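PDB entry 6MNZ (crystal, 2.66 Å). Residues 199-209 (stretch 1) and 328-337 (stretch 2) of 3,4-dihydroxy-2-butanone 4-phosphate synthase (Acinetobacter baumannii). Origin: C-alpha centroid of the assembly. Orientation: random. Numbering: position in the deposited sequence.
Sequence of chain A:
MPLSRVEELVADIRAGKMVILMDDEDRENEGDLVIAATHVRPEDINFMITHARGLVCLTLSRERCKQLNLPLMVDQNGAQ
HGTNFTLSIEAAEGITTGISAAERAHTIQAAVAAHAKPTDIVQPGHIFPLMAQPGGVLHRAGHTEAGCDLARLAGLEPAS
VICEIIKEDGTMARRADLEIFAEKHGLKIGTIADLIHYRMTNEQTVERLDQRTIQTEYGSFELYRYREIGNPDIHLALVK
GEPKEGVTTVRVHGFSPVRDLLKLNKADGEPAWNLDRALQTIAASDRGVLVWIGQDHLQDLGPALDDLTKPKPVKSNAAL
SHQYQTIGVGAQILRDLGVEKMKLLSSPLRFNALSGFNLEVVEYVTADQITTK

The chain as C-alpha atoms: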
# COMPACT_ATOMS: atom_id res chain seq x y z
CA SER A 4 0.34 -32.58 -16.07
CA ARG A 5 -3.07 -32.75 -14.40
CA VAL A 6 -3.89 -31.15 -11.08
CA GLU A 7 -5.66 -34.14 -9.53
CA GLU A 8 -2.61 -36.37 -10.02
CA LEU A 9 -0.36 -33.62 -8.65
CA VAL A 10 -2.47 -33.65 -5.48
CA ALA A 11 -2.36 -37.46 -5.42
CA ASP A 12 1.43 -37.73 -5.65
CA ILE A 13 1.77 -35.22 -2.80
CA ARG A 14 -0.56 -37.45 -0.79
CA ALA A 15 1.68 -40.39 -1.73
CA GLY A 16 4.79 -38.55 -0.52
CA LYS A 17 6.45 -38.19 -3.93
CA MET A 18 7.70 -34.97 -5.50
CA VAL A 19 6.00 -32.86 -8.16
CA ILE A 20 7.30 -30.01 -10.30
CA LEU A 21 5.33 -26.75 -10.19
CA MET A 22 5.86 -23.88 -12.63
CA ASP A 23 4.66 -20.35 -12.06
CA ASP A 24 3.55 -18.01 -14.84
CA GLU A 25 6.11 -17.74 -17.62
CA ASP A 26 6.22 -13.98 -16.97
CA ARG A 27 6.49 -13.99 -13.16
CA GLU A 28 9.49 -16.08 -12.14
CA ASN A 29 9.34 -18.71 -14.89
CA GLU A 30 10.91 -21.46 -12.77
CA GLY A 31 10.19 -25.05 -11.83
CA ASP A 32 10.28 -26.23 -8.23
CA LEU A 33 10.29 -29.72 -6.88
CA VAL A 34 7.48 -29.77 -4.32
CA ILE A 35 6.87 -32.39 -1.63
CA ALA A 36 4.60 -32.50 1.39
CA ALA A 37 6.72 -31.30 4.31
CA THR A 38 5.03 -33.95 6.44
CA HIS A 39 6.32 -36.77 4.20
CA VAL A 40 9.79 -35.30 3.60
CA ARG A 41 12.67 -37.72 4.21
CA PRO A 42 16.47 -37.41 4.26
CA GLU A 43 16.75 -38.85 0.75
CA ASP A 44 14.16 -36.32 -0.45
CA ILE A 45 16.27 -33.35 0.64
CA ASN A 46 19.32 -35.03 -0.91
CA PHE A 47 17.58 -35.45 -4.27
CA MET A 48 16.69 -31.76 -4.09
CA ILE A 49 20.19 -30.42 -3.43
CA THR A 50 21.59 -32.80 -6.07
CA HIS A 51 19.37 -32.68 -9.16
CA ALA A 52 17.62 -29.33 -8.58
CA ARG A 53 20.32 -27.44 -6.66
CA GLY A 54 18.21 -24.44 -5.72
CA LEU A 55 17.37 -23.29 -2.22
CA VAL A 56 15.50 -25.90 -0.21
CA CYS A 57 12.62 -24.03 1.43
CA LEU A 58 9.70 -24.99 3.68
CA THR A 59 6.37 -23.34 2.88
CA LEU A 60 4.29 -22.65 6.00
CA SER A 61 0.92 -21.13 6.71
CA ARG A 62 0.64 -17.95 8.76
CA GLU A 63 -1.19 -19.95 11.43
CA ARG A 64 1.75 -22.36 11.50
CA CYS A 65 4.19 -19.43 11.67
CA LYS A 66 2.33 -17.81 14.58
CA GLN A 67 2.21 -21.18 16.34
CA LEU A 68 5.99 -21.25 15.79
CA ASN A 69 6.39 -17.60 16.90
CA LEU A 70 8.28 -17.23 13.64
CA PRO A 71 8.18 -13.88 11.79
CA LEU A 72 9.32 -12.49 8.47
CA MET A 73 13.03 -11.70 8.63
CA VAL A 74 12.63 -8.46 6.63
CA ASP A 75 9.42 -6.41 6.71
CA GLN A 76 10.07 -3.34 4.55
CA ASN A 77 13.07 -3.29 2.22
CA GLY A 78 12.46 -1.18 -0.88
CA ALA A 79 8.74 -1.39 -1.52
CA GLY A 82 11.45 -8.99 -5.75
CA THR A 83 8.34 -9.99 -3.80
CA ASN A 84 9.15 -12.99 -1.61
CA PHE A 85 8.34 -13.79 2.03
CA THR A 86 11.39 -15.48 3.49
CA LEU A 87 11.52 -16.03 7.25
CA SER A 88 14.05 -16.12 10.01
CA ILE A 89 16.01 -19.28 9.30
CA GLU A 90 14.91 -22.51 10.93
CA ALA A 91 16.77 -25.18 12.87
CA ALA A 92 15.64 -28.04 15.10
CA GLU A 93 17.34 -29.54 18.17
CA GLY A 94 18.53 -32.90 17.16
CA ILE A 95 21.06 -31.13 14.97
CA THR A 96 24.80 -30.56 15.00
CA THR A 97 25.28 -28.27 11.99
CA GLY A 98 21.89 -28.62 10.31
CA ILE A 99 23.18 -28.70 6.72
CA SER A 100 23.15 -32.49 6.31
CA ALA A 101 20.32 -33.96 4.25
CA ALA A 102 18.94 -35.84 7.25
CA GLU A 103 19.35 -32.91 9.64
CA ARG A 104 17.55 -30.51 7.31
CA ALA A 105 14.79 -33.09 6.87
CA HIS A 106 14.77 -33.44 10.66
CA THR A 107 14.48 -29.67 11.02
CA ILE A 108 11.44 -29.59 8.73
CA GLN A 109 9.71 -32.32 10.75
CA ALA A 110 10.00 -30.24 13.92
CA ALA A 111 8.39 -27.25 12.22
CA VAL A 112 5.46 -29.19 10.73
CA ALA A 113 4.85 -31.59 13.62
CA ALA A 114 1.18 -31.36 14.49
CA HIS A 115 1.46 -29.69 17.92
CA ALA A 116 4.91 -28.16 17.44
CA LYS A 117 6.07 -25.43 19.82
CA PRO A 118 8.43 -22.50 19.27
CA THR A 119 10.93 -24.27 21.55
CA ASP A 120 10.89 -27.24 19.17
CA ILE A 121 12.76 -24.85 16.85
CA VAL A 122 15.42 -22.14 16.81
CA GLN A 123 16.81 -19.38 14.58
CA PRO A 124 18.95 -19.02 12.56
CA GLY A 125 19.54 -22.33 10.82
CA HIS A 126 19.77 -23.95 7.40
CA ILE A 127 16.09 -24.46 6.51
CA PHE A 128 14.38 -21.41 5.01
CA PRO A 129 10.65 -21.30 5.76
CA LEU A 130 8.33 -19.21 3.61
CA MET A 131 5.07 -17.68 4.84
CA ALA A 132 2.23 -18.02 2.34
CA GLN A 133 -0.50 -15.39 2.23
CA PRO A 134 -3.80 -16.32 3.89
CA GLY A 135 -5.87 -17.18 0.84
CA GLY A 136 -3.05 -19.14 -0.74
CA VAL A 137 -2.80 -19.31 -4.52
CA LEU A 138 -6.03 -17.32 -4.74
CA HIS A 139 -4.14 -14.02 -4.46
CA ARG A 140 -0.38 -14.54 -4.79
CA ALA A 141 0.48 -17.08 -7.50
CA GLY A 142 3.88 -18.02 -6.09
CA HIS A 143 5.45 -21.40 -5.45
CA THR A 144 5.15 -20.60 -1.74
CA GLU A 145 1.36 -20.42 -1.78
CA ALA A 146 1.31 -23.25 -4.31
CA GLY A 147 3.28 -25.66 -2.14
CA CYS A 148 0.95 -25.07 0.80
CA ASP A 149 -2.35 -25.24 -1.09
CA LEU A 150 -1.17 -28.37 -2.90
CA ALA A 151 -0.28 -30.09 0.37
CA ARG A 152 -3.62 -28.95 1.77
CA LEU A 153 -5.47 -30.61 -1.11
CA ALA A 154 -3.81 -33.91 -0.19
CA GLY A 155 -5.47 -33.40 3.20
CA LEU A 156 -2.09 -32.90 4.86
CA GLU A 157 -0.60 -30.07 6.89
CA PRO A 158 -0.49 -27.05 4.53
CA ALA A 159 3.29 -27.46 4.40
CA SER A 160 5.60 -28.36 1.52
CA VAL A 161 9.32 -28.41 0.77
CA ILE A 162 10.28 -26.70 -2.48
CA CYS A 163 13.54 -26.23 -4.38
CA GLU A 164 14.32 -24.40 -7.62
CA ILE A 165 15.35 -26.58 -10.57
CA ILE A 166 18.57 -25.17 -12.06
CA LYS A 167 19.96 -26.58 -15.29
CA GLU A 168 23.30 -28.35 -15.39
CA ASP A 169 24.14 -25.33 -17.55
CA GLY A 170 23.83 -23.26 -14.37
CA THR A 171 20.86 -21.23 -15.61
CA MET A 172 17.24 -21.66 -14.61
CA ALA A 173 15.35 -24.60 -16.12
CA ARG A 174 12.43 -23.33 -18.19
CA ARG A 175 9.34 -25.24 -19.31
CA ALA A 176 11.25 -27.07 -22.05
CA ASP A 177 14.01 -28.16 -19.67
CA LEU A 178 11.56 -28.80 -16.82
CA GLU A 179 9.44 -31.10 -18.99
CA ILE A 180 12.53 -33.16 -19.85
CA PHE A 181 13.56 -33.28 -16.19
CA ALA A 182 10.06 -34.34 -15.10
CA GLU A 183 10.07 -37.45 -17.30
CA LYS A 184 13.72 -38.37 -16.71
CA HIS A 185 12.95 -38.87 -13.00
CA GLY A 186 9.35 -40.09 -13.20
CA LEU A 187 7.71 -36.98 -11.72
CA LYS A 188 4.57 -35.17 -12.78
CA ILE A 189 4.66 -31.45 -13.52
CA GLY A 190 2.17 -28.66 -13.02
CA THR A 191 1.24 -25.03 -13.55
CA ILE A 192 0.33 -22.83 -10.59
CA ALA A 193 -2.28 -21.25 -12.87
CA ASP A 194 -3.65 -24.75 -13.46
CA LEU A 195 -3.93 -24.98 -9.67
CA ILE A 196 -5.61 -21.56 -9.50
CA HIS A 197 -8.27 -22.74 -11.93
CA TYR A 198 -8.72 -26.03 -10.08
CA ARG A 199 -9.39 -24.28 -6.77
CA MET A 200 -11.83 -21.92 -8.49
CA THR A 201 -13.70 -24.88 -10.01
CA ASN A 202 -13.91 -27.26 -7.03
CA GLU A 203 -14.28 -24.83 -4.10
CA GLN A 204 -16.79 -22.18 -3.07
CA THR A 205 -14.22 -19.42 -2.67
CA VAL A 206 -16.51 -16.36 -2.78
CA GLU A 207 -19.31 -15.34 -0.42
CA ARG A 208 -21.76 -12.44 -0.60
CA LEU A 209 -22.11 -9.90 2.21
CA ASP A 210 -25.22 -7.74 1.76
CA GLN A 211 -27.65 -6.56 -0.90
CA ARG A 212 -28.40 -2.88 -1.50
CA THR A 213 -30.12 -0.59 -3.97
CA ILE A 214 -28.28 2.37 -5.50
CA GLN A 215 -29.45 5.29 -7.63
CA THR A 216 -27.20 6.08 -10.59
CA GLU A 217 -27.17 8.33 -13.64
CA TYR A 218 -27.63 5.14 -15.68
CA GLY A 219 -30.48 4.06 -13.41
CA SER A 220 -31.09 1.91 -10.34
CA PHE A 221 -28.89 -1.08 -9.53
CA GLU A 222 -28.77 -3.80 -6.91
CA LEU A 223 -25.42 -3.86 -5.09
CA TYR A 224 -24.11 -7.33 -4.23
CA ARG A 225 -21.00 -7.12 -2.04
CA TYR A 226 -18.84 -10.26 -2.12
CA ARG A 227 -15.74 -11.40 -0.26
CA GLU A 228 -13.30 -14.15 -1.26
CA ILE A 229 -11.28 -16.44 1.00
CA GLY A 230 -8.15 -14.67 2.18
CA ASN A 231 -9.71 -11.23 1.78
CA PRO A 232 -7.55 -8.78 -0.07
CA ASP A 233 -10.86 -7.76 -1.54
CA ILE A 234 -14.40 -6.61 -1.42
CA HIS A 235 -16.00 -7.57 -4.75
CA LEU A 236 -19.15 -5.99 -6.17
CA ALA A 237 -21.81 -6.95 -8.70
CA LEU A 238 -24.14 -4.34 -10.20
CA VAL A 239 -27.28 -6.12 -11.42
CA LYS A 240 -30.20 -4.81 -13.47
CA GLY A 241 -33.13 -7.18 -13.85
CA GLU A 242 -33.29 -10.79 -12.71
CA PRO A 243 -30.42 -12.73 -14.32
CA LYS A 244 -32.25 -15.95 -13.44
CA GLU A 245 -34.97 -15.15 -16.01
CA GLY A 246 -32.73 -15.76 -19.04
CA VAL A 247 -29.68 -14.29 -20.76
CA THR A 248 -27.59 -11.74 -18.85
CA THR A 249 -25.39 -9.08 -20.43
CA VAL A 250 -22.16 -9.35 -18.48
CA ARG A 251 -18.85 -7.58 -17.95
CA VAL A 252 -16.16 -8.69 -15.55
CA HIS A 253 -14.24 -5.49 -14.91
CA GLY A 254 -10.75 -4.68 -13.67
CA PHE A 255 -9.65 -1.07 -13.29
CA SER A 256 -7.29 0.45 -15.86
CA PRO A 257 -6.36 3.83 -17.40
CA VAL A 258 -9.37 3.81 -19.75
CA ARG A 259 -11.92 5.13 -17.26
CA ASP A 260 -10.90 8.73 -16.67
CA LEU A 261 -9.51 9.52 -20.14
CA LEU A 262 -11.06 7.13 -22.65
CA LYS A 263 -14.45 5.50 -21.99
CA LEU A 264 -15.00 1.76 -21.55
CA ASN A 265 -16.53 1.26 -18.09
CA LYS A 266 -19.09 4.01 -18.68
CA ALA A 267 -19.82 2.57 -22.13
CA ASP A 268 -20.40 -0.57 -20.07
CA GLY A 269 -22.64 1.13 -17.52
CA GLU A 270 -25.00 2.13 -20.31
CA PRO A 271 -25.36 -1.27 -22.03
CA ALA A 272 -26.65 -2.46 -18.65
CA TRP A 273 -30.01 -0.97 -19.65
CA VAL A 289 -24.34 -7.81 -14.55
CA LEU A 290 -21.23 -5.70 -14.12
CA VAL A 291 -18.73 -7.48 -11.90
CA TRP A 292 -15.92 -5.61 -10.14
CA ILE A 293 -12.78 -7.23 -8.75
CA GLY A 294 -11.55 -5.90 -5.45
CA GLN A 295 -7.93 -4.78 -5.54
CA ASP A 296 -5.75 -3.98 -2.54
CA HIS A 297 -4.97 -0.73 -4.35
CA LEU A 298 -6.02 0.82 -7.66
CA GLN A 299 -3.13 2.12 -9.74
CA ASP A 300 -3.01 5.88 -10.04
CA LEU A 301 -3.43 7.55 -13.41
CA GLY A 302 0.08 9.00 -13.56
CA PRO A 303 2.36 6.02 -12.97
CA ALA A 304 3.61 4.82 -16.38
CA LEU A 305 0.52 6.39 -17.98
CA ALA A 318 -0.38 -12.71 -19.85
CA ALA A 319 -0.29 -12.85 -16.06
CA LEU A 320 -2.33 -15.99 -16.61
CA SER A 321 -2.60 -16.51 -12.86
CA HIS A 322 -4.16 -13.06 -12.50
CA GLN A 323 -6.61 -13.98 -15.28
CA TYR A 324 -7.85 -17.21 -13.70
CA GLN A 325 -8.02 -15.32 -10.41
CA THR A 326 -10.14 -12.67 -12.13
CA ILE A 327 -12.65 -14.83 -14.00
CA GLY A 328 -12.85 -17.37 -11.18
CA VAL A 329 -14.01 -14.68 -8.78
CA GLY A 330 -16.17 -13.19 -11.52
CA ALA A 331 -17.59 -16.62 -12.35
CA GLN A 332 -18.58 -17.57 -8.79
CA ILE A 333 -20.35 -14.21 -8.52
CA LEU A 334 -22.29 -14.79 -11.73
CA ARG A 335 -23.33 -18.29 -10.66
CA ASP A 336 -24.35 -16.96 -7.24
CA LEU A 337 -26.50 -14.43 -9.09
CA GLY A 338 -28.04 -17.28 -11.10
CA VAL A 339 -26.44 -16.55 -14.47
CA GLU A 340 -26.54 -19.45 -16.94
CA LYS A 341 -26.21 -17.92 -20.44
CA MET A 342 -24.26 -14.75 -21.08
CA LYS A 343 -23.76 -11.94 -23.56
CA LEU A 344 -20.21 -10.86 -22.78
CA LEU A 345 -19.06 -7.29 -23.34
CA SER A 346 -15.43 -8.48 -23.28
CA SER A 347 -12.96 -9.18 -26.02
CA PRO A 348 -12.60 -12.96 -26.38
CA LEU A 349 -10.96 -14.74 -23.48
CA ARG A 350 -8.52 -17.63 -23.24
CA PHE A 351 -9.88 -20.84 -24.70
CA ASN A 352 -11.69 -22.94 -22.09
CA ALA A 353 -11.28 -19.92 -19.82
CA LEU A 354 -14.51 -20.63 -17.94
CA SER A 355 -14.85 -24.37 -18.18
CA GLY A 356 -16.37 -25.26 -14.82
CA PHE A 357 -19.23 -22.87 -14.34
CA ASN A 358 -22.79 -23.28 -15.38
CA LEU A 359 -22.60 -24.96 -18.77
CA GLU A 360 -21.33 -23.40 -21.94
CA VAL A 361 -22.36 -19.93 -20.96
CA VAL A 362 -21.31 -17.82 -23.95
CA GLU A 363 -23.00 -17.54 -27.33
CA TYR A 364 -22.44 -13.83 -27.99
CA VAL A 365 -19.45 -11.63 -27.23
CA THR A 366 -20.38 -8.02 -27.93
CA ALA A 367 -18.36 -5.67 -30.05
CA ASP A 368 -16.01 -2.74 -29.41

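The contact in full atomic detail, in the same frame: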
# COMPACT_ATOMS: atom_id res chain seq x y z
N ARG A 199 -8.78 -24.77 -7.99
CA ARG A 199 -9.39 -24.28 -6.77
C ARG A 199 -10.67 -23.49 -7.07
O ARG A 199 -11.64 -23.56 -6.31
CB ARG A 199 -8.40 -23.40 -6.00
CG ARG A 199 -7.22 -24.16 -5.41
CD ARG A 199 -6.58 -23.39 -4.27
NE ARG A 199 -7.52 -23.12 -3.18
CZ ARG A 199 -7.23 -22.41 -2.10
NH1 ARG A 199 -6.04 -21.86 -1.96
NH2 ARG A 199 -8.19 -22.15 -1.21
N MET A 200 -10.65 -22.69 -8.13
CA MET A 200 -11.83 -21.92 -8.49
C MET A 200 -12.97 -22.81 -8.98
O MET A 200 -14.14 -22.41 -8.88
CB MET A 200 -11.48 -20.90 -9.57
CG MET A 200 -10.49 -19.84 -9.12
SD MET A 200 -11.06 -18.87 -7.71
CE MET A 200 -10.30 -17.28 -8.06
N THR A 201 -12.67 -24.02 -9.44
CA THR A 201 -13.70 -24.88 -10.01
C THR A 201 -14.28 -25.86 -9.00
O THR A 201 -15.39 -26.36 -9.20
CB THR A 201 -13.14 -25.68 -11.20
OG1 THR A 201 -12.09 -26.53 -10.75
CG2 THR A 201 -12.62 -24.74 -12.27
N ASN A 202 -13.52 -26.20 -7.95
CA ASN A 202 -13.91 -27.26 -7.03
C ASN A 202 -14.04 -26.74 -5.60
O ASN A 202 -14.09 -27.54 -4.66
CB ASN A 202 -12.90 -28.41 -7.08
CG ASN A 202 -12.80 -29.02 -8.47
OD1 ASN A 202 -11.86 -28.74 -9.21
ND2 ASN A 202 -13.73 -29.91 -8.78
N GLU A 203 -14.10 -25.43 -5.41
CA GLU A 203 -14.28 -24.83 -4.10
C GLU A 203 -15.18 -23.61 -4.21
O GLU A 203 -15.05 -22.82 -5.15
CB GLU A 203 -12.93 -24.42 -3.48
CG GLU A 203 -11.88 -25.53 -3.43
CD GLU A 203 -10.52 -25.03 -2.96
OE1 GLU A 203 -10.41 -23.83 -2.63
OE2 GLU A 203 -9.55 -25.81 -3.00
N GLN A 204 -16.05 -23.43 -3.22
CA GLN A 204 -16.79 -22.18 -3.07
C GLN A 204 -15.89 -21.17 -2.37
O GLN A 204 -15.69 -21.21 -1.16
CB GLN A 204 -18.09 -22.40 -2.30
CG GLN A 204 -19.07 -21.25 -2.42
CD GLN A 204 -20.12 -21.26 -1.32
OE1 GLN A 204 -19.79 -21.41 -0.14
NE2 GLN A 204 -21.34 -20.91 -1.69
N THR A 205 -15.22 -20.35 -3.18
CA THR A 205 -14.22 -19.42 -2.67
C THR A 205 -14.79 -18.05 -2.35
O THR A 205 -14.21 -17.33 -1.54
CB THR A 205 -13.08 -19.28 -3.68
OG1 THR A 205 -12.78 -20.57 -4.24
CG2 THR A 205 -11.84 -18.74 -3.00
N VAL A 206 -15.96 -17.70 -2.90
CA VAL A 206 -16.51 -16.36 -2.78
C VAL A 206 -17.83 -16.44 -2.03
O VAL A 206 -18.56 -17.42 -2.15
CB VAL A 206 -16.71 -15.71 -4.17
CG1 VAL A 206 -17.42 -14.36 -4.03
CG2 VAL A 206 -15.38 -15.55 -4.89
N GLU A 207 -18.06 -15.46 -1.15
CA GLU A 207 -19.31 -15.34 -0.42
C GLU A 207 -19.81 -13.90 -0.46
O GLU A 207 -19.03 -12.97 -0.22
CB GLU A 207 -19.16 -15.80 1.04
CG GLU A 207 -20.40 -15.62 1.88
CD GLU A 207 -20.13 -15.81 3.36
OE1 GLU A 207 -19.00 -16.20 3.70
OE2 GLU A 207 -20.94 -15.31 4.17
N ARG A 208 -21.12 -13.75 -0.61
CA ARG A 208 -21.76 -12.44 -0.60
C ARG A 208 -21.91 -11.91 0.83
O ARG A 208 -22.05 -12.67 1.79
CB ARG A 208 -23.14 -12.52 -1.27
CG ARG A 208 -24.09 -13.52 -0.64
CD ARG A 208 -25.14 -13.96 -1.64
NE ARG A 208 -26.00 -12.85 -2.05
CZ ARG A 208 -26.96 -12.94 -2.96
NH1 ARG A 208 -27.18 -14.09 -3.58
NH2 ARG A 208 -27.84 -11.95 -3.08
N LEU A 209 -22.03 -10.59 0.92
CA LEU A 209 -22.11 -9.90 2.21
C LEU A 209 -23.49 -9.30 2.45
O LEU A 209 -24.11 -9.59 3.47
CB LEU A 209 -21.04 -8.80 2.27
CG LEU A 209 -19.57 -9.21 2.24
CD1 LEU A 209 -18.70 -8.08 2.76
CD2 LEU A 209 -19.33 -10.47 3.06
N GLY A 328 -12.34 -16.47 -12.20
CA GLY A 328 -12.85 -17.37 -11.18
C GLY A 328 -13.66 -16.66 -10.12
O GLY A 328 -14.73 -17.15 -9.72
N VAL A 329 -13.19 -15.50 -9.66
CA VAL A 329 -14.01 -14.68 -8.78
C VAL A 329 -15.24 -14.18 -9.52
O VAL A 329 -16.38 -14.35 -9.06
CB VAL A 329 -13.18 -13.51 -8.21
CG1 VAL A 329 -14.07 -12.52 -7.47
CG2 VAL A 329 -12.09 -14.03 -7.30
N GLY A 330 -15.05 -13.67 -10.74
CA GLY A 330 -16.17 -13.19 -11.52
C GLY A 330 -17.17 -14.29 -11.86
O GLY A 330 -18.37 -14.03 -11.93
N ALA A 331 -16.70 -15.53 -11.95
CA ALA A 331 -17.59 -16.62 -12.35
C ALA A 331 -18.42 -17.12 -11.17
O ALA A 331 -19.61 -17.40 -11.32
CB ALA A 331 -16.78 -17.77 -12.95
N GLN A 332 -17.82 -17.17 -9.97
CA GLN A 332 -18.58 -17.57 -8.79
C GLN A 332 -19.62 -16.52 -8.41
O GLN A 332 -20.72 -16.88 -7.98
CB GLN A 332 -17.63 -17.82 -7.62
CG GLN A 332 -16.67 -18.98 -7.85
CD GLN A 332 -15.70 -19.17 -6.69
OE1 GLN A 332 -16.05 -18.95 -5.53
NE2 GLN A 332 -14.47 -19.55 -7.01
N ILE A 333 -19.34 -15.25 -8.70
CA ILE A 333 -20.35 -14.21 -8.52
C ILE A 333 -21.52 -14.45 -9.46
O ILE A 333 -22.69 -14.32 -9.07
CB ILE A 333 -19.73 -12.82 -8.73
CG1 ILE A 333 -18.80 -12.48 -7.55
CG2 ILE A 333 -20.81 -11.76 -8.89
CD1 ILE A 333 -18.04 -11.18 -7.71
N LEU A 334 -21.23 -14.69 -10.74
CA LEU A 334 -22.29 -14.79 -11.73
C LEU A 334 -23.14 -16.04 -11.52
O LEU A 334 -24.36 -15.99 -11.70
CB LEU A 334 -21.68 -14.79 -13.13
CG LEU A 334 -20.97 -13.49 -13.52
CD1 LEU A 334 -20.07 -13.70 -14.72
CD2 LEU A 334 -21.97 -12.38 -13.78
N ARG A 335 -22.54 -17.14 -11.06
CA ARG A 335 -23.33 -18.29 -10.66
C ARG A 335 -24.18 -17.98 -9.44
O ARG A 335 -25.34 -18.39 -9.35
CB ARG A 335 -22.43 -19.49 -10.38
CG ARG A 335 -23.19 -20.72 -9.90
CD ARG A 335 -22.35 -21.98 -10.01
NE ARG A 335 -21.27 -21.99 -9.03
CZ ARG A 335 -19.98 -22.19 -9.32
NH1 ARG A 335 -19.59 -22.43 -10.56
NH2 ARG A 335 -19.08 -22.18 -8.35
N ASP A 336 -23.59 -17.32 -8.43
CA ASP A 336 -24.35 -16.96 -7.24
C ASP A 336 -25.53 -16.07 -7.58
O ASP A 336 -26.59 -16.17 -6.95
CB ASP A 336 -23.43 -16.27 -6.23
CG ASP A 336 -24.19 -15.78 -5.01
OD1 ASP A 336 -24.49 -16.60 -4.12
OD2 ASP A 336 -24.45 -14.56 -4.92
N LEU A 337 -25.39 -15.23 -8.61
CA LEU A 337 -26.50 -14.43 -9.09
C LEU A 337 -27.47 -15.22 -9.96
O LEU A 337 -28.55 -14.70 -10.27
CB LEU A 337 -25.97 -13.23 -9.88
CG LEU A 337 -25.13 -12.24 -9.07
CD1 LEU A 337 -24.37 -11.29 -9.99
CD2 LEU A 337 -26.00 -11.46 -8.10

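Gln332 is the centre of this contact. It lies on the helix of stretch 2, its CA-to-CB bond points toward stretch 1, and it has more area covered by the other stretch than any other residue here. Its side chain is extended, with chi1 m and chi2 t, so the amide reaches the loop that leads into strand 206-209.

The side-chain oxygen of Gln332, OE1, accepts from two successive backbone amides. Thr205 N donates to Gln332 OE1 at 2.9 Å. Val206 N also lies 2.9 Å from Gln332 OE1, but its angle is poorer and the bond is weak. One side-chain oxygen thus serves two NH groups, the last of the loop and the first of the strand, the second only weakly. Glutamine suits this buried place because it is long, polar and uncharged. The amide nitrogen faces a more loosely arranged group: Gln332 NE2 is 3.4 Å from Met200 O and 3.4 Å from Thr205 OG1, and the geometry leaves these pairs undecided. Thr205 OG1 itself makes a weak hydrogen bond to Glu203 O at 3.3 Å, within its own stretch.

Apolar side chains pack beside this polar centre. Met200 points toward stretch 2 and is buried. Its CE lies 3.8 Å from Val329 CG2, and its SD is 3.5 Å from Gln332 NE2. Gly328 lets the methionine come close: Met200 CG is 4.0 Å from Gly328 CA, and a CB on Gly328 would clash with Met200 CG. Val206 also points toward the helix. Its two methyls reach different residues, CG2 lying 4.2 Å from Val329 CG1 and CG1 lying 4.2 Å from Ile333 CG1. These branched side chains fill the space between strand and helix, whose axes approach to 8.7 Å at an angle of 56°.

A salt bridge closes the more exposed end. Arg208 NH1 is 3.1 Å from Asp336 OD2, and both residues direct their CA-to-CB bonds toward the other stretch. Asp336 OD2 is also hydrogen-bonded elsewhere in the structure. Between Val206 and Arg208, Glu207 points away and is exposed, as expected from the alternation of a strand.

Within stretch 1, a second salt bridge ties the helix to the loop. Arg199 NE and Arg199 NH2 donate to Glu203 OE1 at 3.0 and 3.1 Å. In stretch 2, backbone hydrogen bonds such as Gln332 N to Gly328 O (3.1 Å) hold the helical turns. This four-residue spacing sets Gly328, Gln332 and Asp336 along the side of the helix that meets stretch 1.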